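Local coordinates for protein poly-beta-1,6-N-acetyl-D-glucosamine N-deacetylase (Aggregatibacter actinomycetemcomitans, PDB 4U10) that probably removes N-acetyl groups from poly-beta-1,6-N-acetyl-D-glucosamine as a hydrolase of carbon-nitrogen bonds, here as the metal-binding deacetylase domain of a longer protein, at residues A[38-43]-A[258-263]; A[104-109]-A[119-124]. All blocks are in the same frame, centred on the assembly; numbering follows the deposited sequence.

Contact 1. Residues A[38-43]-A[258-263]; sequences FNWLKD and TIKNFL. With ZN (zinc ion), chain E.
The indole of W40 reaches across to I259, K260 and L263 with its six-membered ring. L263 CD1 lies at the ring edge near its plane, a loose 4.5 Å from W40 CZ3, whereas I259 CG2 and K260 CB come in obliquely. I259 CG2 sits 3.6 Å from W40 CZ3, the two side chains running past one another in opposite senses. K260 crosses the indole at about a right angle, its CB 3.7 Å from W40 CZ2, and its extended chain carries the ammonium away from 38-43. Two further aromatics meet the indole: F256 stacks with it and the Y46 ring also meets it. The CB bond of W40 points to 258-263, and CG stands anti to the backbone N (chi1 -177°).

The contact joins helix 31-42 to the terminal helix 256-263, both part of the layer around the central sheet of the polysaccharide deacetylase (NodB) fold. The local axes lie at 45° and come no nearer than 11.5 Å, a gap bridged by side chains. Deeper in, L41 CD2 meets L263 CD1 at 3.8 Å, their side chains crossing at about a right angle; L41 also rests on L71 and L263 on V69, both of strand 68-75.

At the exposed helix end, beyond the packing, a zinc ion is held by D43 OD2 at 1.9 Å and K42 NZ at 2.5 Å. D43 OD1, 2.7 Å from the zinc, is at most a weak, long ligand. The K42 chain bends at chi4 (-58°), placing NZ toward the metal. NZ also forms a salt bridge with D43 OD1, which leaves its charge state open.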
ATOM      1  N   PHE A  38      10.339 -12.152   8.506  1.00 18.83           N
ATOM      2  CA  PHE A  38      11.584 -11.322   8.472  1.00 19.14           C
ATOM      3  C   PHE A  38      12.806 -12.156   8.719  1.00 20.65           C
ATOM      4  O   PHE A  38      13.837 -11.975   8.080  1.00 22.61           O
ATOM      5  CB  PHE A  38      11.525 -10.226   9.530  1.00 18.25           C
ATOM      6  CG  PHE A  38      10.682  -9.058   9.134  1.00 19.24           C
ATOM      7  CD1 PHE A  38       9.829  -9.130   8.039  1.00 20.10           C
ATOM      8  CD2 PHE A  38      10.696  -7.916   9.892  1.00 19.06           C
ATOM      9  CE1 PHE A  38       9.024  -8.040   7.687  1.00 21.13           C
ATOM     10  CE2 PHE A  38       9.898  -6.846   9.547  1.00 20.74           C
ATOM     11  CZ  PHE A  38       9.082  -6.896   8.432  1.00 19.00           C
ATOM     12  N   ASN A  39      12.669 -13.081   9.662  1.00 21.99           N
ATOM     13  CA  ASN A  39      13.678 -14.148   9.863  1.00 23.28           C
ATOM     14  C   ASN A  39      13.857 -15.140   8.719  1.00 23.28           C
ATOM     15  O   ASN A  39      14.971 -15.506   8.410  1.00 25.92           O
ATOM     16  CB  ASN A  39      13.319 -14.940  11.107  1.00 22.55           C
ATOM     17  CG  ASN A  39      13.564 -14.165  12.350  1.00 22.12           C
ATOM     18  OD1 ASN A  39      14.334 -13.195  12.351  1.00 21.09           O
ATOM     19  ND2 ASN A  39      12.908 -14.573  13.446  1.00 22.24           N
ATOM     20  N   TRP A  40      12.771 -15.608   8.129  1.00 23.37           N
ATOM     21  CA  TRP A  40      12.829 -16.574   7.077  1.00 25.49           C
ATOM     22  C   TRP A  40      13.476 -15.951   5.849  1.00 29.13           C
ATOM     23  O   TRP A  40      14.260 -16.633   5.154  1.00 27.55           O
ATOM     24  CB  TRP A  40      11.443 -17.072   6.720  1.00 28.58           C
ATOM     25  CG  TRP A  40      11.521 -18.112   5.706  1.00 32.30           C
ATOM     26  CD1 TRP A  40      11.647 -19.452   5.933  1.00 34.05           C
ATOM     27  CD2 TRP A  40      11.549 -17.940   4.276  1.00 35.48           C
ATOM     28  NE1 TRP A  40      11.720 -20.122   4.744  1.00 36.25           N
ATOM     29  CE2 TRP A  40      11.675 -19.224   3.710  1.00 37.91           C
ATOM     30  CE3 TRP A  40      11.478 -16.827   3.421  1.00 36.76           C
ATOM     31  CZ2 TRP A  40      11.733 -19.437   2.319  1.00 40.94           C
ATOM     32  CZ3 TRP A  40      11.524 -17.038   2.036  1.00 39.43           C
ATOM     33  CH2 TRP A  40      11.655 -18.334   1.501  1.00 42.60           C
ATOM     34  N   LEU A  41      13.171 -14.669   5.578  1.00 24.01           N
ATOM     35  CA  LEU A  41      13.766 -14.018   4.425  1.00 26.28           C
ATOM     36  C   LEU A  41      15.290 -13.987   4.606  1.00 25.55           C
ATOM     37  O   LEU A  41      16.015 -14.378   3.699  1.00 24.83           O
ATOM     38  CB  LEU A  41      13.236 -12.569   4.213  1.00 24.09           C
ATOM     39  CG  LEU A  41      11.751 -12.400   3.889  1.00 22.27           C
ATOM     40  CD1 LEU A  41      11.319 -10.962   4.020  1.00 22.61           C
ATOM     41  CD2 LEU A  41      11.515 -12.904   2.482  1.00 23.33           C
ATOM     42  N   LYS A  42      15.761 -13.515   5.758  1.00 26.63           N
ATOM     43  CA  LYS A  42      17.221 -13.252   5.905  1.00 29.32           C
ATOM     44  C   LYS A  42      17.990 -14.581   5.996  1.00 31.54           C
ATOM     45  O   LYS A  42      19.151 -14.646   5.559  1.00 29.95           O
ATOM     46  CB  LYS A  42      17.536 -12.410   7.131  1.00 30.29           C
ATOM     47  CG  LYS A  42      17.511 -13.169   8.465  1.00 28.63           C
ATOM     48  CD  LYS A  42      17.650 -12.173   9.606  1.00 29.91           C
ATOM     49  CE  LYS A  42      18.036 -12.782  10.946  1.00 28.95           C
ATOM     50  NZ  LYS A  42      17.047 -13.797  11.378  1.00 31.12           N
ATOM     51  N   ASP A  43      17.326 -15.606   6.567  1.00 31.08           N
ATOM     52  CA  ASP A  43      17.898 -16.959   6.760  1.00 36.05           C
ATOM     53  C   ASP A  43      17.712 -17.818   5.504  1.00 37.43           C
ATOM     54  O   ASP A  43      17.904 -19.020   5.567  1.00 38.15           O
ATOM     55  CB  ASP A  43      17.239 -17.707   7.962  1.00 32.66           C
ATOM     56  CG  ASP A  43      17.536 -17.039   9.326  1.00 34.27           C
ATOM     57  OD1 ASP A  43      18.398 -16.145   9.344  1.00 33.45           O
ATOM     58  OD2 ASP A  43      16.891 -17.327  10.380  1.00 26.39           O
ATOM     59  N   THR A 258       4.516 -20.970   1.206  1.00 31.63           N
ATOM     60  CA  THR A 258       3.833 -19.929   0.432  1.00 31.23           C
ATOM     61  C   THR A 258       4.827 -18.830  -0.025  1.00 29.32           C
ATOM     62  O   THR A 258       4.917 -18.494  -1.210  1.00 30.80           O
ATOM     63  CB  THR A 258       2.708 -19.276   1.264  1.00 33.94           C
ATOM     64  OG1 THR A 258       2.016 -20.263   2.034  1.00 38.40           O
ATOM     65  CG2 THR A 258       1.708 -18.568   0.389  1.00 33.16           C
ATOM     66  N   ILE A 259       5.578 -18.273   0.914  1.00 28.38           N
ATOM     67  CA  ILE A 259       6.508 -17.189   0.583  1.00 27.52           C
ATOM     68  C   ILE A 259       7.581 -17.692  -0.357  1.00 33.01           C
ATOM     69  O   ILE A 259       7.947 -17.005  -1.307  1.00 33.63           O
ATOM     70  CB  ILE A 259       7.138 -16.546   1.845  1.00 27.76           C
ATOM     71  CG1 ILE A 259       6.074 -15.740   2.586  1.00 27.79           C
ATOM     72  CG2 ILE A 259       8.302 -15.613   1.505  1.00 27.08           C
ATOM     73  CD1 ILE A 259       6.513 -15.260   3.947  1.00 29.72           C
ATOM     74  N   LYS A 260       8.088 -18.888  -0.090  1.00 38.71           N
ATOM     75  CA  LYS A 260       9.120 -19.486  -0.927  1.00 39.81           C
ATOM     76  C   LYS A 260       8.648 -19.718  -2.344  1.00 36.21           C
ATOM     77  O   LYS A 260       9.336 -19.372  -3.295  1.00 37.93           O
ATOM     78  CB  LYS A 260       9.586 -20.817  -0.344  1.00 42.53           C
ATOM     79  CG  LYS A 260      10.548 -21.563  -1.254  1.00 47.89           C
ATOM     80  CD  LYS A 260      11.126 -22.801  -0.580  1.00 54.69           C
ATOM     81  CE  LYS A 260      12.339 -23.321  -1.348  1.00 57.62           C
ATOM     82  NZ  LYS A 260      12.672 -24.706  -0.919  1.00 59.16           N
ATOM     83  N   ASN A 261       7.482 -20.325  -2.496  1.00 39.05           N
ATOM     84  CA  ASN A 261       6.985 -20.588  -3.847  1.00 39.84           C
ATOM     85  C   ASN A 261       6.774 -19.316  -4.634  1.00 36.92           C
ATOM     86  O   ASN A 261       7.113 -19.216  -5.817  1.00 35.50           O
ATOM     87  CB  ASN A 261       5.720 -21.424  -3.771  1.00 45.92           C
ATOM     88  CG  ASN A 261       6.019 -22.809  -3.220  1.00 49.82           C
ATOM     89  OD1 ASN A 261       7.186 -23.246  -3.235  1.00 49.00           O
ATOM     90  ND2 ASN A 261       5.001 -23.479  -2.688  1.00 49.22           N
ATOM     91  N   PHE A 262       6.275 -18.298  -3.959  1.00 33.63           N
ATOM     92  CA  PHE A 262       6.134 -17.006  -4.607  1.00 32.60           C
ATOM     93  C   PHE A 262       7.470 -16.438  -5.044  1.00 31.71           C
ATOM     94  O   PHE A 262       7.651 -16.048  -6.178  1.00 32.24           O
ATOM     95  CB  PHE A 262       5.476 -16.025  -3.652  1.00 31.45           C
ATOM     96  CG  PHE A 262       5.185 -14.717  -4.265  1.00 30.90           C
ATOM     97  CD1 PHE A 262       3.996 -14.508  -4.955  1.00 30.30           C
ATOM     98  CD2 PHE A 262       6.104 -13.693  -4.183  1.00 32.98           C
ATOM     99  CE1 PHE A 262       3.728 -13.279  -5.509  1.00 33.10           C
ATOM    100  CE2 PHE A 262       5.840 -12.453  -4.727  1.00 33.46           C
ATOM    101  CZ  PHE A 262       4.644 -12.245  -5.393  1.00 35.88           C
ATOM    102  N   LEU A 263       8.389 -16.321  -4.107  1.00 33.03           N
ATOM    103  CA  LEU A 263       9.659 -15.695  -4.403  1.00 34.72           C
ATOM    104  C   LEU A 263      10.481 -16.573  -5.352  1.00 39.93           C
ATOM    105  O   LEU A 263      11.374 -16.061  -6.016  1.00 40.37           O
ATOM    106  CB  LEU A 263      10.411 -15.357  -3.107  1.00 31.79           C
ATOM    107  CG  LEU A 263       9.702 -14.266  -2.292  1.00 31.76           C
ATOM    108  CD1 LEU A 263      10.494 -13.960  -1.028  1.00 32.37           C
ATOM    109  CD2 LEU A 263       9.504 -12.975  -3.087  1.00 32.04           C
TER
HETATM  110 ZN    ZN E 403      17.341 -16.213  11.837  0.60 14.98          ZN

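Contact 2. Residues A[104-109]-A[119-124]; sequences LDTPVN and LPRNVF
R121 grips the 104-109 loop with its guanidinium. NE donates to T106 O at 2.9 Å, and NH2 donates to L104 O at 3.0 Å. These two loops flank a beta-hairpin of the deacetylase domain, formed by strands 112-114 and 117-119, and R121 opens the short 3-10 segment that follows it. The T106 carbonyl oxygen lies in the guanidinium plane at its edge. L104 O is tilted 33° out of that plane, and its bond is bent to 135° at the hydrogen. L104 CA lies over one face of the same group, 3.5 Å from R121 NH2.

The aliphatic part of R121 touches the loop too: its CG is 4.0 Å from V108 CA and its CD is 4.0 Å from T106 CB. A bend at chi2 (73°) puts CD there. L104 CD1 approaches F124 CB across the contact at 4.2 Å, the two side chains crossing at about a right angle.

On its own side of the contact, R121 NH1 makes a weak bond to F124 O, and NH2 also bonds to V125 O, so four main-chain oxygens, of L104, T106, F124 and V125, accept from the buried guanidinium. T106 is positioned in turn by OG1, bonded to S102 O in helix 101-104. The CB bond of L104 points away from 119-124, and its side chain touches V125, W127 and V130. F124 meets the W103 ring and touches I112, and V123 CG1 lies 3.8 Å above one face of its ring.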
ATOM      1  N   LEU A 104      -5.520  10.353   6.974  1.00 16.70           N
ATOM      2  CA  LEU A 104      -4.524  11.098   7.727  1.00 17.16           C
ATOM      3  C   LEU A 104      -4.883  12.580   7.878  1.00 17.82           C
ATOM      4  O   LEU A 104      -4.573  13.204   8.882  1.00 15.32           O
ATOM      5  CB  LEU A 104      -3.157  10.955   7.111  1.00 16.77           C
ATOM      6  CG  LEU A 104      -2.461   9.623   7.514  1.00 17.38           C
ATOM      7  CD1 LEU A 104      -3.332   8.380   7.389  1.00 18.13           C
ATOM      8  CD2 LEU A 104      -1.202   9.459   6.719  1.00 17.40           C
ATOM      9  N   ASP A 105      -5.504  13.145   6.844  1.00 17.16           N
ATOM     10  CA  ASP A 105      -5.902  14.557   6.841  1.00 18.43           C
ATOM     11  C   ASP A 105      -7.151  14.883   7.675  1.00 18.20           C
ATOM     12  O   ASP A 105      -7.513  16.040   7.817  1.00 17.73           O
ATOM     13  CB  ASP A 105      -6.154  15.026   5.404  1.00 18.91           C
ATOM     14  CG  ASP A 105      -4.899  15.409   4.663  1.00 19.40           C
ATOM     15  OD1 ASP A 105      -3.835  15.529   5.255  1.00 18.56           O
ATOM     16  OD2 ASP A 105      -4.984  15.568   3.421  1.00 21.00           O
ATOM     17  N   THR A 106      -7.835  13.865   8.174  1.00 18.75           N
ATOM     18  CA  THR A 106      -8.961  14.037   9.051  1.00 19.48           C
ATOM     19  C   THR A 106      -8.454  14.650  10.377  1.00 21.01           C
ATOM     20  O   THR A 106      -7.523  14.163  10.976  1.00 20.92           O
ATOM     21  CB  THR A 106      -9.701  12.676   9.258  1.00 21.89           C
ATOM     22  OG1 THR A 106     -10.095  12.138   7.981  1.00 22.16           O
ATOM     23  CG2 THR A 106     -10.937  12.830  10.126  1.00 22.29           C
ATOM     24  N   PRO A 107      -9.024  15.771  10.785  1.00 23.18           N
ATOM     25  CA  PRO A 107      -8.669  16.377  12.051  1.00 25.44           C
ATOM     26  C   PRO A 107      -8.851  15.415  13.229  1.00 26.40           C
ATOM     27  O   PRO A 107      -9.734  14.578  13.196  1.00 24.64           O
ATOM     28  CB  PRO A 107      -9.680  17.553  12.161  1.00 26.66           C
ATOM     29  CG  PRO A 107     -10.080  17.847  10.741  1.00 24.08           C
ATOM     30  CD  PRO A 107     -10.122  16.494  10.090  1.00 23.00           C
ATOM     31  N   VAL A 108      -8.050  15.552  14.281  1.00 31.17           N
ATOM     32  CA  VAL A 108      -8.112  14.585  15.416  1.00 38.21           C
ATOM     33  C   VAL A 108      -9.480  14.500  16.126  1.00 38.64           C
ATOM     34  O   VAL A 108      -9.758  13.523  16.792  1.00 41.80           O
ATOM     35  CB  VAL A 108      -7.026  14.838  16.491  1.00 41.05           C
ATOM     36  CG1 VAL A 108      -5.642  14.470  15.957  1.00 44.68           C
ATOM     37  CG2 VAL A 108      -7.081  16.259  17.001  1.00 40.16           C
ATOM     38  N   ASN A 109     -10.327  15.502  15.947  1.00 37.48           N
ATOM     39  CA  ASN A 109     -11.600  15.606  16.669  1.00 45.34           C
ATOM     40  C   ASN A 109     -12.776  14.942  15.956  1.00 44.21           C
ATOM     41  O   ASN A 109     -13.942  15.161  16.337  1.00 42.43           O
ATOM     42  CB  ASN A 109     -11.898  17.098  16.846  1.00 48.45           C
ATOM     43  CG  ASN A 109     -11.674  17.874  15.553  1.00 52.59           C
ATOM     44  OD1 ASN A 109     -10.592  18.439  15.331  1.00 57.87           O
ATOM     45  ND2 ASN A 109     -12.672  17.859  14.665  1.00 52.24           N
ATOM     46  N   LEU A 119     -14.955   5.504  11.986  1.00 20.76           N
ATOM     47  CA  LEU A 119     -13.826   4.997  12.735  1.00 21.75           C
ATOM     48  C   LEU A 119     -13.108   6.104  13.563  1.00 23.11           C
ATOM     49  O   LEU A 119     -12.890   7.218  13.033  1.00 22.30           O
ATOM     50  CB  LEU A 119     -12.799   4.431  11.748  1.00 20.95           C
ATOM     51  CG  LEU A 119     -13.106   3.133  11.042  1.00 20.64           C
ATOM     52  CD1 LEU A 119     -12.045   2.922   9.946  1.00 22.25           C
ATOM     53  CD2 LEU A 119     -13.092   2.003  12.048  1.00 23.92           C
ATOM     54  N   PRO A 120     -12.683   5.785  14.804  1.00 25.18           N
ATOM     55  CA  PRO A 120     -11.857   6.690  15.573  1.00 27.46           C
ATOM     56  C   PRO A 120     -10.681   7.121  14.722  1.00 28.71           C
ATOM     57  O   PRO A 120     -10.209   6.342  13.886  1.00 26.25           O
ATOM     58  CB  PRO A 120     -11.420   5.834  16.771  1.00 29.24           C
ATOM     59  CG  PRO A 120     -12.478   4.792  16.928  1.00 28.39           C
ATOM     60  CD  PRO A 120     -12.928   4.509  15.530  1.00 28.73           C
ATOM     61  N   ARG A 121     -10.285   8.382  14.838  1.00 28.37           N
ATOM     62  CA  ARG A 121      -9.154   8.881  14.068  1.00 28.60           C
ATOM     63  C   ARG A 121      -7.842   8.066  14.374  1.00 29.17           C
ATOM     64  O   ARG A 121      -6.992   7.930  13.497  1.00 28.13           O
ATOM     65  CB  ARG A 121      -8.999  10.393  14.249  1.00 27.56           C
ATOM     66  CG  ARG A 121      -7.678  11.021  13.752  1.00 27.36           C
ATOM     67  CD  ARG A 121      -7.612  11.075  12.229  1.00 26.31           C
ATOM     68  NE  ARG A 121      -6.333  11.591  11.724  1.00 24.90           N
ATOM     69  CZ  ARG A 121      -5.188  10.915  11.733  1.00 23.22           C
ATOM     70  NH1 ARG A 121      -5.155   9.669  12.181  1.00 24.82           N
ATOM     71  NH2 ARG A 121      -4.094  11.459  11.227  1.00 22.00           N
ATOM     72  N   ASN A 122      -7.695   7.501  15.576  1.00 29.41           N
ATOM     73  CA  ASN A 122      -6.428   6.794  15.915  1.00 28.59           C
ATOM     74  C   ASN A 122      -6.365   5.383  15.585  1.00 28.37           C
ATOM     75  O   ASN A 122      -5.407   4.701  15.917  1.00 33.20           O
ATOM     76  CB  ASN A 122      -6.100   6.910  17.333  1.00 32.85           C
ATOM     77  CG  ASN A 122      -5.985   8.322  17.735  1.00 32.15           C
ATOM     78  OD1 ASN A 122      -5.081   9.039  17.261  1.00 34.08           O
ATOM     79  ND2 ASN A 122      -6.880   8.747  18.598  1.00 28.97           N
ATOM     80  N   VAL A 123      -7.316   4.936  14.807  1.00 26.09           N
ATOM     81  CA  VAL A 123      -7.033   3.781  14.029  1.00 23.77           C
ATOM     82  C   VAL A 123      -5.830   4.057  13.102  1.00 23.69           C
ATOM     83  O   VAL A 123      -5.098   3.099  12.789  1.00 23.62           O
ATOM     84  CB  VAL A 123      -8.266   3.329  13.255  1.00 24.11           C
ATOM     85  CG1 VAL A 123      -7.912   2.127  12.373  1.00 23.96           C
ATOM     86  CG2 VAL A 123      -9.358   2.958  14.258  1.00 23.98           C
ATOM     87  N   PHE A 124      -5.608   5.322  12.722  1.00 19.91           N
ATOM     88  CA  PHE A 124      -4.571   5.664  11.745  1.00 20.34           C
ATOM     89  C   PHE A 124      -3.467   6.521  12.264  1.00 19.93           C
ATOM     90  O   PHE A 124      -3.643   7.274  13.234  1.00 19.52           O
ATOM     91  CB  PHE A 124      -5.212   6.305  10.508  1.00 20.52           C
ATOM     92  CG  PHE A 124      -6.290   5.453   9.912  1.00 21.13           C
ATOM     93  CD1 PHE A 124      -5.980   4.346   9.194  1.00 23.18           C
ATOM     94  CD2 PHE A 124      -7.642   5.696  10.189  1.00 23.64           C
ATOM     95  CE1 PHE A 124      -6.981   3.508   8.702  1.00 24.05           C
ATOM     96  CE2 PHE A 124      -8.646   4.869   9.694  1.00 21.14           C
ATOM     97  CZ  PHE A 124      -8.320   3.781   8.955  1.00 22.66           C
TER

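In the fold
Contacts 1 and 2 lie on opposite sides of the chain's centre, their centres 34 Å apart and their nearest atoms about 18 Å apart. Contact 2 falls between the two segments of contact 1 along the chain. Strand 68-75 connects contact 1 to the metal centres: V69 and L71 pack under it, while D74 and D75 at the other end bind zinc, D74 with H10 and D75 with H144 and H149, the latter probably the catalytic centre, as in relatives. Contact 2 approaches from the far side, with the F124 side chain about 5 Å from that of D75 and about 8 Å from a bound zinc ion. The zinc on K42 and D43 is a separate, peripheral site.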